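Local coordinates for histidine-containing Phosphotransfer Protein type 1, MtHPt1 (Medicago truncatula, PDB 3US6), which probably relays phosphoryl groups through an active histidine from cytokinin-sensing histidine kinases to response regulators in plant hormone signalling, at residues Arg7-Asp12 with Leu134-Gln139; Phe18-Leu23 with Lys127-Thr132; Gly25-Leu30 with Glu44-Phe49; Lys72-His77 with Val98-Phe103. All blocks are in the same frame, centred on the assembly; numbering follows the deposited sequence.

The four contacts show how the chemistry of a helical bundle follows depth. Contact 3, wholly apolar, and contact 2 are the buried pair, centred about 9 and 8 Å from the centre of the chain, and they touch each other through L130, which packs on F27 and V46. Contacts 1 and 2 join the same two helices, 3-19 and 109-142, with centres about 13 Å apart, yet one uses an indole-carboxylate bond and the other a lysine laid over a phenylalanine. Contact 4, about 35 Å from contact 1 between centres and across the chain's middle from it, ties helix 71-88 to helix 91-106 by a salt bridge over a small apolar layer.

Contact 1: residues Arg7-Asp12 with Leu134-Gln139; sequences RRQWVD and LRLEQQ
The indole NE1 of W10 donates to OE2 of E137 at 2.9 Å, with an N-H...O angle of 156°. The oxygen lies close to the indole plane, at the ring edge, and accepts on its anti side, while the carboxylate plane is turned 52° from the ring. E137 sets out to one side of the indole, and its extended chain brings OE2 to NE1; CG of E137 passes 3.3 Å from NE1 of W10. On the other flank, L136 sends its CD2 methyl against the start of W10, 3.5 Å from the backbone N and 3.7 Å from CB. That branch is delivered by a chi1 of -179°, which sets CG opposite the backbone N of L136. Q9 CB lies 4.2 Å from L136 CD2, the side chains crossing at about a right angle. Segments 7-12 and 134-139 run antiparallel, their axes approaching to 10.1 Å. L133, I140, I147 and P148 also pack on W10. A phenylalanine in place of W10 would probably leave E137 OE2 without this donor and fill less of the space among L133, I140 and I147. The N-H bond thus probably helps to set the rotation of the indole, beside an apolar leucine contact, and gives a carboxylate oxygen its mate.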
# COMPACT_ATOMS: atom_id res chain seq x y z
N ARG A 7 -17.87 -14.67 2.26
CA ARG A 7 -17.43 -14.12 3.55
C ARG A 7 -16.26 -14.89 4.15
O ARG A 7 -15.32 -14.29 4.64
CB ARG A 7 -18.59 -14.03 4.53
CG ARG A 7 -19.62 -12.97 4.09
CD ARG A 7 -20.93 -13.06 4.82
NE ARG A 7 -20.79 -12.29 6.03
CZ ARG A 7 -20.50 -12.81 7.20
NH1 ARG A 7 -20.36 -14.13 7.33
NH2 ARG A 7 -20.37 -12.00 8.22
N ARG A 8 -16.31 -16.20 4.10
CA ARG A 8 -15.19 -17.01 4.61
C ARG A 8 -13.92 -16.75 3.79
O ARG A 8 -12.82 -16.63 4.36
CB ARG A 8 -15.55 -18.50 4.60
CG ARG A 8 -16.60 -18.91 5.64
CD ARG A 8 -16.80 -20.47 5.68
NE ARG A 8 -17.41 -21.01 4.46
CZ ARG A 8 -18.72 -21.03 4.21
NH1 ARG A 8 -19.57 -20.53 5.10
NH2 ARG A 8 -19.18 -21.55 3.07
N GLN A 9 -14.04 -16.61 2.48
CA GLN A 9 -12.91 -16.28 1.64
C GLN A 9 -12.28 -14.94 1.98
O GLN A 9 -11.09 -14.82 1.95
CB GLN A 9 -13.32 -16.24 0.18
CG GLN A 9 -13.76 -17.55 -0.36
CD GLN A 9 -14.27 -17.43 -1.78
OE1 GLN A 9 -14.96 -16.52 -2.13
NE2 GLN A 9 -13.91 -18.37 -2.58
N TRP A 10 -13.10 -13.97 2.30
CA TRP A 10 -12.63 -12.66 2.73
C TRP A 10 -11.85 -12.74 4.01
O TRP A 10 -10.75 -12.20 4.10
CB TRP A 10 -13.84 -11.68 2.91
CG TRP A 10 -13.49 -10.24 3.30
CD1 TRP A 10 -13.27 -9.21 2.47
CD2 TRP A 10 -13.26 -9.74 4.64
NE1 TRP A 10 -12.93 -8.08 3.19
CE2 TRP A 10 -12.87 -8.40 4.51
CE3 TRP A 10 -13.31 -10.31 5.92
CZ2 TRP A 10 -12.63 -7.59 5.61
CZ3 TRP A 10 -13.02 -9.53 6.99
CH2 TRP A 10 -12.69 -8.20 6.85
N VAL A 11 -12.42 -13.42 4.99
CA VAL A 11 -11.66 -13.61 6.24
C VAL A 11 -10.29 -14.21 5.99
O VAL A 11 -9.27 -13.70 6.50
CB VAL A 11 -12.49 -14.48 7.24
CG1 VAL A 11 -11.66 -14.93 8.43
CG2 VAL A 11 -13.74 -13.71 7.68
N ASP A 12 -10.27 -15.30 5.24
CA ASP A 12 -9.02 -15.99 4.97
C ASP A 12 -8.05 -15.08 4.18
O ASP A 12 -6.82 -15.09 4.44
CB ASP A 12 -9.25 -17.31 4.22
CG ASP A 12 -9.98 -18.35 5.07
OD1 ASP A 12 -10.01 -18.20 6.32
OD2 ASP A 12 -10.53 -19.30 4.45
N LEU A 134 -11.03 -5.64 -2.30
CA LEU A 134 -12.13 -4.68 -2.55
C LEU A 134 -13.17 -5.23 -3.53
O LEU A 134 -14.38 -5.00 -3.35
CB LEU A 134 -11.57 -3.34 -2.98
CG LEU A 134 -10.90 -2.66 -1.79
CD1 LEU A 134 -10.15 -1.45 -2.29
CD2 LEU A 134 -11.92 -2.24 -0.69
N ARG A 135 -12.72 -5.98 -4.54
CA ARG A 135 -13.63 -6.64 -5.47
C ARG A 135 -14.51 -7.68 -4.77
O ARG A 135 -15.70 -7.79 -5.05
CB ARG A 135 -12.84 -7.30 -6.60
CG ARG A 135 -12.54 -6.38 -7.77
CD ARG A 135 -12.15 -7.16 -9.01
NE ARG A 135 -10.77 -7.62 -8.96
CZ ARG A 135 -9.72 -6.88 -9.30
NH1 ARG A 135 -9.89 -5.63 -9.71
NH2 ARG A 135 -8.50 -7.39 -9.22
N LEU A 136 -13.91 -8.44 -3.85
CA LEU A 136 -14.63 -9.45 -3.08
C LEU A 136 -15.68 -8.78 -2.17
O LEU A 136 -16.83 -9.18 -2.09
CB LEU A 136 -13.68 -10.29 -2.25
CG LEU A 136 -14.33 -11.41 -1.43
CD1 LEU A 136 -15.14 -12.33 -2.29
CD2 LEU A 136 -13.23 -12.18 -0.73
N GLU A 137 -15.28 -7.70 -1.49
CA GLU A 137 -16.20 -6.94 -0.69
C GLU A 137 -17.40 -6.46 -1.52
O GLU A 137 -18.53 -6.51 -1.06
CB GLU A 137 -15.54 -5.73 -0.04
CG GLU A 137 -14.55 -6.13 1.02
CD GLU A 137 -13.94 -4.96 1.81
OE1 GLU A 137 -14.41 -3.80 1.71
OE2 GLU A 137 -12.96 -5.24 2.59
N GLN A 138 -17.13 -5.90 -2.70
CA GLN A 138 -18.22 -5.43 -3.54
C GLN A 138 -19.17 -6.57 -3.89
O GLN A 138 -20.40 -6.42 -3.93
CB GLN A 138 -17.70 -4.80 -4.84
CG GLN A 138 -16.87 -3.56 -4.69
CD GLN A 138 -17.60 -2.26 -4.38
OE1 GLN A 138 -16.94 -1.24 -4.13
NE2 GLN A 138 -18.94 -2.26 -4.47
N GLN A 139 -18.62 -7.76 -4.13
CA GLN A 139 -19.46 -8.93 -4.43
C GLN A 139 -20.32 -9.36 -3.23
O GLN A 139 -21.53 -9.62 -3.36
CB GLN A 139 -18.62 -10.11 -4.93
CG GLN A 139 -17.97 -9.83 -6.23
CD GLN A 139 -16.73 -10.71 -6.55
OE1 GLN A 139 -16.33 -11.60 -5.77
NE2 GLN A 139 -16.08 -10.39 -7.65

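Contact 2: residues Phe18-Leu23 with Lys127-Thr132; sequences FMEGFL and KNKLET
F22 presents one ring face to K129, whose aliphatic chain crosses the phenylalanine side chain at about a right angle. The pair belongs to the helical bundle of the HPt fold, where the chain leaves helix 3-19 alongside helix 109-142. The turn is a Schellman motif: G21 leaves the helix with a positive phi of 92°, at which a side chain would jam against the preceding carbonyl. F22, next in the chain, then faces the long helix. K129 CE sits 3.6 Å from the centroid of the F22 ring and 18° off its normal, a CH-pi contact, while CD lies over the CG side of the same face. A bend at chi4, -68°, brings the ammonium of K129 past the ring toward E20, whose OE1 lies near the plane of the F22 ring at its edge. The opposite charges are too far apart for a salt bridge, so two waters join them. Deeper in, the leucines L23 and L130 meet through their CD2 methyls at 4.3 Å, with F50 of helix 41-64 also against L130. Each water donates to E20 OE1 and accepts from K129 NZ, the first at 2.8 Å from OE1 and 2.9 Å from NZ.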
# COMPACT_ATOMS: atom_id res chain seq x y z
N PHE A 18 -2.63 -9.68 6.61
CA PHE A 18 -2.09 -9.23 7.88
C PHE A 18 -0.92 -10.14 8.29
O PHE A 18 0.10 -9.65 8.78
CB PHE A 18 -3.17 -9.17 9.01
CG PHE A 18 -4.04 -7.97 8.93
CD1 PHE A 18 -3.69 -6.82 9.60
CD2 PHE A 18 -5.12 -7.94 8.14
CE1 PHE A 18 -4.47 -5.70 9.52
CE2 PHE A 18 -5.93 -6.79 8.09
CZ PHE A 18 -5.58 -5.71 8.74
N MET A 19 -1.05 -11.46 8.13
CA MET A 19 -0.04 -12.37 8.65
C MET A 19 1.26 -12.20 7.88
O MET A 19 2.34 -12.33 8.48
CB MET A 19 -0.52 -13.81 8.54
CG MET A 19 -1.51 -14.08 9.60
SD MET A 19 -2.29 -15.73 9.54
CE MET A 19 -0.88 -16.74 10.01
N GLU A 20 1.18 -11.89 6.61
CA GLU A 20 2.35 -11.75 5.74
C GLU A 20 2.92 -10.33 5.79
O GLU A 20 3.94 -10.10 5.17
CB GLU A 20 2.03 -12.14 4.32
CG GLU A 20 1.68 -13.65 4.26
CD GLU A 20 1.09 -14.12 2.96
OE1 GLU A 20 0.91 -13.36 1.99
OE2 GLU A 20 0.89 -15.35 2.85
N GLY A 21 2.25 -9.40 6.47
CA GLY A 21 2.77 -8.07 6.65
C GLY A 21 2.35 -7.07 5.62
O GLY A 21 2.84 -5.96 5.70
N PHE A 22 1.46 -7.43 4.69
CA PHE A 22 1.03 -6.50 3.70
C PHE A 22 0.17 -5.37 4.26
O PHE A 22 0.23 -4.25 3.76
CB PHE A 22 0.30 -7.17 2.57
CG PHE A 22 1.22 -8.05 1.76
CD1 PHE A 22 2.12 -7.48 0.86
CD2 PHE A 22 1.25 -9.41 1.93
CE1 PHE A 22 3.04 -8.30 0.16
CE2 PHE A 22 2.11 -10.24 1.20
CZ PHE A 22 3.05 -9.65 0.34
N LEU A 23 -0.63 -5.68 5.31
CA LEU A 23 -1.47 -4.71 6.01
C LEU A 23 -1.17 -4.81 7.49
O LEU A 23 -0.83 -5.88 8.01
CB LEU A 23 -2.93 -4.96 5.76
CG LEU A 23 -3.41 -4.87 4.36
CD1 LEU A 23 -4.86 -5.33 4.32
CD2 LEU A 23 -3.24 -3.51 3.79
N LYS A 127 -1.11 -3.29 -3.96
CA LYS A 127 -2.15 -2.76 -4.82
C LYS A 127 -2.99 -3.90 -5.36
O LYS A 127 -4.23 -3.82 -5.29
CB LYS A 127 -1.56 -1.96 -5.96
CG LYS A 127 -2.55 -1.52 -7.01
CD LYS A 127 -1.90 -0.73 -8.13
CE LYS A 127 -2.99 -0.11 -9.02
NZ LYS A 127 -2.46 0.11 -10.39
N ASN A 128 -2.36 -4.88 -5.96
CA ASN A 128 -3.08 -6.00 -6.52
C ASN A 128 -3.92 -6.70 -5.45
O ASN A 128 -5.09 -7.01 -5.72
CB ASN A 128 -2.18 -6.93 -7.28
CG ASN A 128 -1.84 -6.37 -8.64
OD1 ASN A 128 -2.60 -6.51 -9.59
ND2 ASN A 128 -0.67 -5.77 -8.73
N LYS A 129 -3.36 -6.95 -4.28
CA LYS A 129 -4.09 -7.69 -3.25
C LYS A 129 -5.29 -6.85 -2.78
O LYS A 129 -6.40 -7.37 -2.49
CB LYS A 129 -3.18 -8.03 -2.06
CG LYS A 129 -2.14 -9.07 -2.41
CD LYS A 129 -1.13 -9.19 -1.28
CE LYS A 129 -0.09 -10.30 -1.46
NZ LYS A 129 -0.69 -11.61 -1.37
N LEU A 130 -5.10 -5.53 -2.61
CA LEU A 130 -6.20 -4.65 -2.22
C LEU A 130 -7.32 -4.64 -3.25
O LEU A 130 -8.51 -4.63 -2.90
CB LEU A 130 -5.73 -3.23 -1.94
CG LEU A 130 -5.01 -3.04 -0.61
CD1 LEU A 130 -4.39 -1.71 -0.50
CD2 LEU A 130 -5.99 -3.22 0.54
N GLU A 131 -6.96 -4.65 -4.53
CA GLU A 131 -7.99 -4.68 -5.59
C GLU A 131 -8.82 -5.95 -5.44
O GLU A 131 -10.04 -5.94 -5.61
CB GLU A 131 -7.38 -4.52 -6.95
CG GLU A 131 -6.79 -3.16 -7.11
CD GLU A 131 -6.13 -2.98 -8.47
OE1 GLU A 131 -5.65 -3.95 -9.11
OE2 GLU A 131 -5.95 -1.83 -8.93
N THR A 132 -8.15 -7.07 -5.26
CA THR A 132 -8.81 -8.36 -5.04
C THR A 132 -9.74 -8.30 -3.79
O THR A 132 -10.90 -8.74 -3.81
CB THR A 132 -7.82 -9.51 -4.96
OG1 THR A 132 -7.23 -9.65 -6.25
CG2 THR A 132 -8.47 -10.84 -4.53
O HOH W 1 -1.42 -11.88 1.42
O HOH W 2 1.40 -13.55 -0.60

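Contact 3: residues Gly25-Leu30 with Glu44-Phe49; sequences GQFLQL and EVVSLF
F27 and L30, one helical turn apart, are the residues by which helix 25-32 meets V46 and V45 of helix 41-64. Ahead of them, on the flank of the same turn, Q26 uses its amide NE2 to bond OE1 of Q29 at 2.9 Å. The donor sits above the carbonyl plane of Q29, so the bond misses the oxygen's lone pairs and stays within this helix. F27 follows. It sets out to one side of the partner helix, but the ring swings round, with chi1 at -175° placing CG opposite the backbone N, and CE1 comes to 4.4 Å from V46 CG2. That methyl stands at the edge of the ring, near its plane, so the valine touches the rim and not the face. L30 comes next, one turn on. It points toward helix 41-64 and meets V45 tip to tip, L30 CD1 to V45 CG1 at 4.1 Å, the closest approach of the two segments. The valine methyl used here lies opposite the backbone N of V45. Both touches are between carbon atoms at these rather long distances, so the packing is light, and the surface buried is modest, 116 Å² in all. The two methyl contacts therefore act as one part of a wider hydrophobic core, as expected in a helical bundle. V42 of helix 41-64 fits against both F27 and L30, I14 of helix 3-19 packs on F27, I88 of helix 71-88 on V45, and L130 of helix 109-142 reaches both F27 and V46.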
# COMPACT_ATOMS: atom_id res chain seq x y z
N GLY A 25 -2.31 -2.60 11.49
CA GLY A 25 -3.44 -2.08 12.22
C GLY A 25 -3.93 -0.75 11.70
O GLY A 25 -5.08 -0.36 12.02
N GLN A 26 -3.15 -0.04 10.91
CA GLN A 26 -3.67 1.22 10.43
C GLN A 26 -4.75 0.94 9.36
O GLN A 26 -5.68 1.79 9.17
CB GLN A 26 -2.58 2.10 9.91
CG GLN A 26 -3.08 3.27 9.19
CD GLN A 26 -3.95 4.15 10.07
OE1 GLN A 26 -4.87 4.87 9.57
NE2 GLN A 26 -3.69 4.08 11.41
N PHE A 27 -4.71 -0.23 8.71
CA PHE A 27 -5.79 -0.53 7.77
C PHE A 27 -7.07 -0.77 8.54
O PHE A 27 -8.14 -0.35 8.11
CB PHE A 27 -5.42 -1.72 6.91
CG PHE A 27 -6.45 -2.00 5.84
CD1 PHE A 27 -6.43 -1.22 4.68
CD2 PHE A 27 -7.38 -2.99 5.97
CE1 PHE A 27 -7.35 -1.43 3.68
CE2 PHE A 27 -8.31 -3.20 5.00
CZ PHE A 27 -8.31 -2.40 3.84
N LEU A 28 -6.98 -1.37 9.72
CA LEU A 28 -8.16 -1.52 10.57
C LEU A 28 -8.70 -0.18 11.05
O LEU A 28 -9.91 -0.00 11.23
CB LEU A 28 -7.83 -2.36 11.79
CG LEU A 28 -7.35 -3.73 11.45
CD1 LEU A 28 -7.32 -4.45 12.78
CD2 LEU A 28 -8.27 -4.44 10.48
N GLN A 29 -7.83 0.77 11.32
CA GLN A 29 -8.27 2.14 11.65
C GLN A 29 -9.08 2.83 10.53
O GLN A 29 -10.11 3.48 10.81
CB GLN A 29 -7.10 3.00 12.08
CG GLN A 29 -7.48 4.46 12.29
CD GLN A 29 -6.27 5.28 12.73
OE1 GLN A 29 -5.47 4.84 13.59
NE2 GLN A 29 -6.06 6.42 12.06
N LEU A 30 -8.72 2.62 9.27
CA LEU A 30 -9.53 3.15 8.16
C LEU A 30 -10.88 2.53 8.20
O LEU A 30 -11.89 3.21 8.00
CB LEU A 30 -8.92 2.79 6.80
CG LEU A 30 -7.63 3.40 6.44
CD1 LEU A 30 -7.41 2.93 4.97
CD2 LEU A 30 -7.66 4.92 6.59
N GLU A 44 -12.17 4.72 -1.32
CA GLU A 44 -11.77 6.05 -1.77
C GLU A 44 -10.35 6.41 -1.33
O GLU A 44 -9.58 7.00 -2.07
CB GLU A 44 -12.79 7.09 -1.29
CG GLU A 44 -14.13 6.78 -1.89
CD GLU A 44 -15.27 7.60 -1.29
OE1 GLU A 44 -15.01 8.31 -0.29
OE2 GLU A 44 -16.40 7.52 -1.84
N VAL A 45 -10.03 6.05 -0.08
CA VAL A 45 -8.74 6.39 0.47
C VAL A 45 -7.66 5.57 -0.24
O VAL A 45 -6.65 6.11 -0.60
CB VAL A 45 -8.69 6.10 1.99
CG1 VAL A 45 -7.25 6.21 2.54
CG2 VAL A 45 -9.58 7.07 2.76
N VAL A 46 -7.90 4.27 -0.42
CA VAL A 46 -6.95 3.41 -1.17
C VAL A 46 -6.73 3.97 -2.61
O VAL A 46 -5.57 4.01 -3.07
CB VAL A 46 -7.44 1.95 -1.15
CG1 VAL A 46 -6.68 1.10 -2.09
CG2 VAL A 46 -7.30 1.40 0.34
N SER A 47 -7.83 4.41 -3.24
CA SER A 47 -7.74 5.00 -4.58
C SER A 47 -6.88 6.22 -4.63
O SER A 47 -6.05 6.38 -5.54
CB SER A 47 -9.11 5.32 -5.13
OG SER A 47 -9.71 4.12 -5.52
N LEU A 48 -7.02 7.10 -3.62
CA LEU A 48 -6.17 8.27 -3.58
C LEU A 48 -4.67 7.89 -3.46
O LEU A 48 -3.81 8.52 -4.05
CB LEU A 48 -6.54 9.18 -2.39
CG LEU A 48 -7.83 9.94 -2.49
CD1 LEU A 48 -8.17 10.43 -1.09
CD2 LEU A 48 -7.67 11.10 -3.51
N PHE A 49 -4.39 6.91 -2.60
CA PHE A 49 -3.05 6.37 -2.41
C PHE A 49 -2.53 5.82 -3.75
O PHE A 49 -1.36 6.10 -4.09
CB PHE A 49 -3.09 5.29 -1.35
CG PHE A 49 -1.80 4.54 -1.18
CD1 PHE A 49 -0.71 5.19 -0.62
CD2 PHE A 49 -1.67 3.23 -1.54
CE1 PHE A 49 0.50 4.53 -0.45
CE2 PHE A 49 -0.44 2.58 -1.40
CZ PHE A 49 0.61 3.23 -0.79

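Contact 4: residues Lys72-His77 with Val98-Phe103; sequences KKVDAH and VAFRNF
D75 and R101 carry the polar half of this helix pair, in a salt bridge in which two nitrogens of R101 grip D75. R101 approaches side-on: NE gives its hydrogen to D75 OD1 at 2.8 Å, and NH2 gives one to OD2 at 2.9 Å. Both bonds are nearly straight, at 167° and 171°, and both oxygens are met on their syn sides, although NE stands somewhat out of the carboxylate plane. The two flat groups lie nearly coplanar, 24° apart, with the carboxylate at the edge of the guanidinium. Neither residue starts off straight toward the other helix. R101 gets there by a bend at chi3, which brings the guanidinium edge to the D75 carboxylate, while its CB, CG and CD run past OD1. The backbones are closest here as well, D75 CA to R101 CA at 6.0 Å.

The apolar half is smaller. In one conformer of F100, CG1 of V74 lies 4.1 Å from CE1 of F100; the ring has a second conformer, so this contact is less certain. L60 and A63 of helix 41-64 lie against V74, and C115, L116 and V119 of helix 109-142 against F100, so this half faces into the four-helix bundle characteristic of HPt proteins.

R101 also packs on H79, the predicted phosphohistidine. A methionine in place of R101 would probably leave D75 without its mate across the contact. With two matched bonds, the bridge probably holds the guanidinium in one rotation and ties the two helices together beside H79.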
# COMPACT_ATOMS: atom_id res chain seq x y z
N LYS A 72 18.93 14.30 -1.77
CA LYS A 72 18.05 15.15 -1.00
C LYS A 72 16.62 15.09 -1.54
O LYS A 72 15.68 14.85 -0.79
CB LYS A 72 18.64 16.59 -0.98
CG LYS A 72 17.95 17.62 -0.05
CD LYS A 72 18.86 18.86 0.18
CE LYS A 72 18.29 19.91 1.15
NZ LYS A 72 18.15 19.41 2.55
N LYS A 73 16.48 15.22 -2.84
CA LYS A 73 15.17 15.24 -3.47
C LYS A 73 14.52 13.84 -3.40
O LYS A 73 13.33 13.70 -3.07
CB LYS A 73 15.28 15.74 -4.91
CG LYS A 73 13.96 15.88 -5.63
CD LYS A 73 14.09 16.65 -6.95
CE LYS A 73 14.19 15.71 -8.15
NZ LYS A 73 13.15 14.60 -8.18
N VAL A 74 15.33 12.82 -3.67
CA VAL A 74 14.86 11.45 -3.58
C VAL A 74 14.41 11.14 -2.18
O VAL A 74 13.34 10.53 -1.98
CB VAL A 74 15.94 10.45 -4.07
CG1 VAL A 74 15.58 9.05 -3.61
CG2 VAL A 74 16.07 10.61 -5.57
N ASP A 75 15.17 11.55 -1.19
CA ASP A 75 14.79 11.24 0.17
C ASP A 75 13.48 11.92 0.53
O ASP A 75 12.63 11.32 1.19
CB ASP A 75 15.84 11.73 1.15
CG ASP A 75 15.46 11.38 2.56
OD1 ASP A 75 15.40 10.17 2.87
OD2 ASP A 75 15.16 12.31 3.30
N ALA A 76 13.25 13.12 0.04
CA ALA A 76 12.01 13.79 0.38
C ALA A 76 10.80 13.06 -0.27
O ALA A 76 9.76 12.93 0.35
CB ALA A 76 12.07 15.25 -0.09
N HIS A 77 10.96 12.59 -1.49
CA HIS A 77 9.85 11.88 -2.15
C HIS A 77 9.59 10.53 -1.47
O HIS A 77 8.44 10.16 -1.26
CB HIS A 77 10.11 11.70 -3.62
CG HIS A 77 10.12 12.99 -4.39
ND1 HIS A 77 10.50 13.07 -5.71
CD2 HIS A 77 9.84 14.25 -4.00
CE1 HIS A 77 10.43 14.32 -6.11
NE2 HIS A 77 10.03 15.06 -5.09
N VAL A 98 11.50 2.99 4.58
CA VAL A 98 12.51 3.15 5.65
C VAL A 98 13.88 2.67 5.26
O VAL A 98 14.89 3.37 5.45
CB VAL A 98 12.06 2.46 6.95
CG1 VAL A 98 13.14 2.59 8.01
CG2 VAL A 98 10.74 3.08 7.44
N ALA A 99 13.96 1.49 4.66
CA ALA A 99 15.20 0.96 4.19
C ALA A 99 15.83 1.90 3.13
O ALA A 99 17.02 2.20 3.14
CB ALA A 99 14.99 -0.46 3.67
N PHE A 100 14.94 2.30 2.23
CA PHE A 100 15.29 3.24 1.17
C PHE A 100 16.01 4.46 1.75
O PHE A 100 17.15 4.74 1.40
CB PHE A 100 14.03 3.69 0.42
CG PHE A 100 14.30 4.14 -0.99
CD1 PHE A 100 15.53 4.68 -1.34
CD2 PHE A 100 13.32 4.03 -1.96
CE1 PHE A 100 15.77 5.09 -2.63
CE2 PHE A 100 13.55 4.44 -3.25
CZ PHE A 100 14.78 4.98 -3.59
N ARG A 101 15.36 5.11 2.71
CA ARG A 101 15.91 6.31 3.32
C ARG A 101 17.26 6.07 3.98
O ARG A 101 18.13 6.94 3.92
CB ARG A 101 14.97 6.88 4.39
CG ARG A 101 13.66 7.33 3.81
CD ARG A 101 12.94 8.21 4.83
NE ARG A 101 13.52 9.56 4.90
CZ ARG A 101 13.34 10.40 5.91
NH1 ARG A 101 12.67 10.02 6.98
NH2 ARG A 101 13.86 11.61 5.85
N ASN A 102 17.48 4.89 4.55
CA ASN A 102 18.84 4.64 5.08
C ASN A 102 19.89 4.66 3.96
O ASN A 102 20.97 5.19 4.15
CB ASN A 102 18.85 3.33 5.87
CG ASN A 102 18.01 3.42 7.15
OD1 ASN A 102 17.91 4.50 7.76
ND2 ASN A 102 17.39 2.32 7.55
N PHE A 103 19.59 4.08 2.81
CA PHE A 103 20.55 4.04 1.73
C PHE A 103 20.72 5.38 1.07
O PHE A 103 21.79 5.71 0.58
CB PHE A 103 20.21 2.93 0.74
CG PHE A 103 20.31 1.59 1.33
CD1 PHE A 103 21.50 1.12 1.81
CD2 PHE A 103 19.21 0.78 1.35
CE1 PHE A 103 21.59 -0.13 2.35
CE2 PHE A 103 19.30 -0.47 1.87
CZ PHE A 103 20.48 -0.92 2.36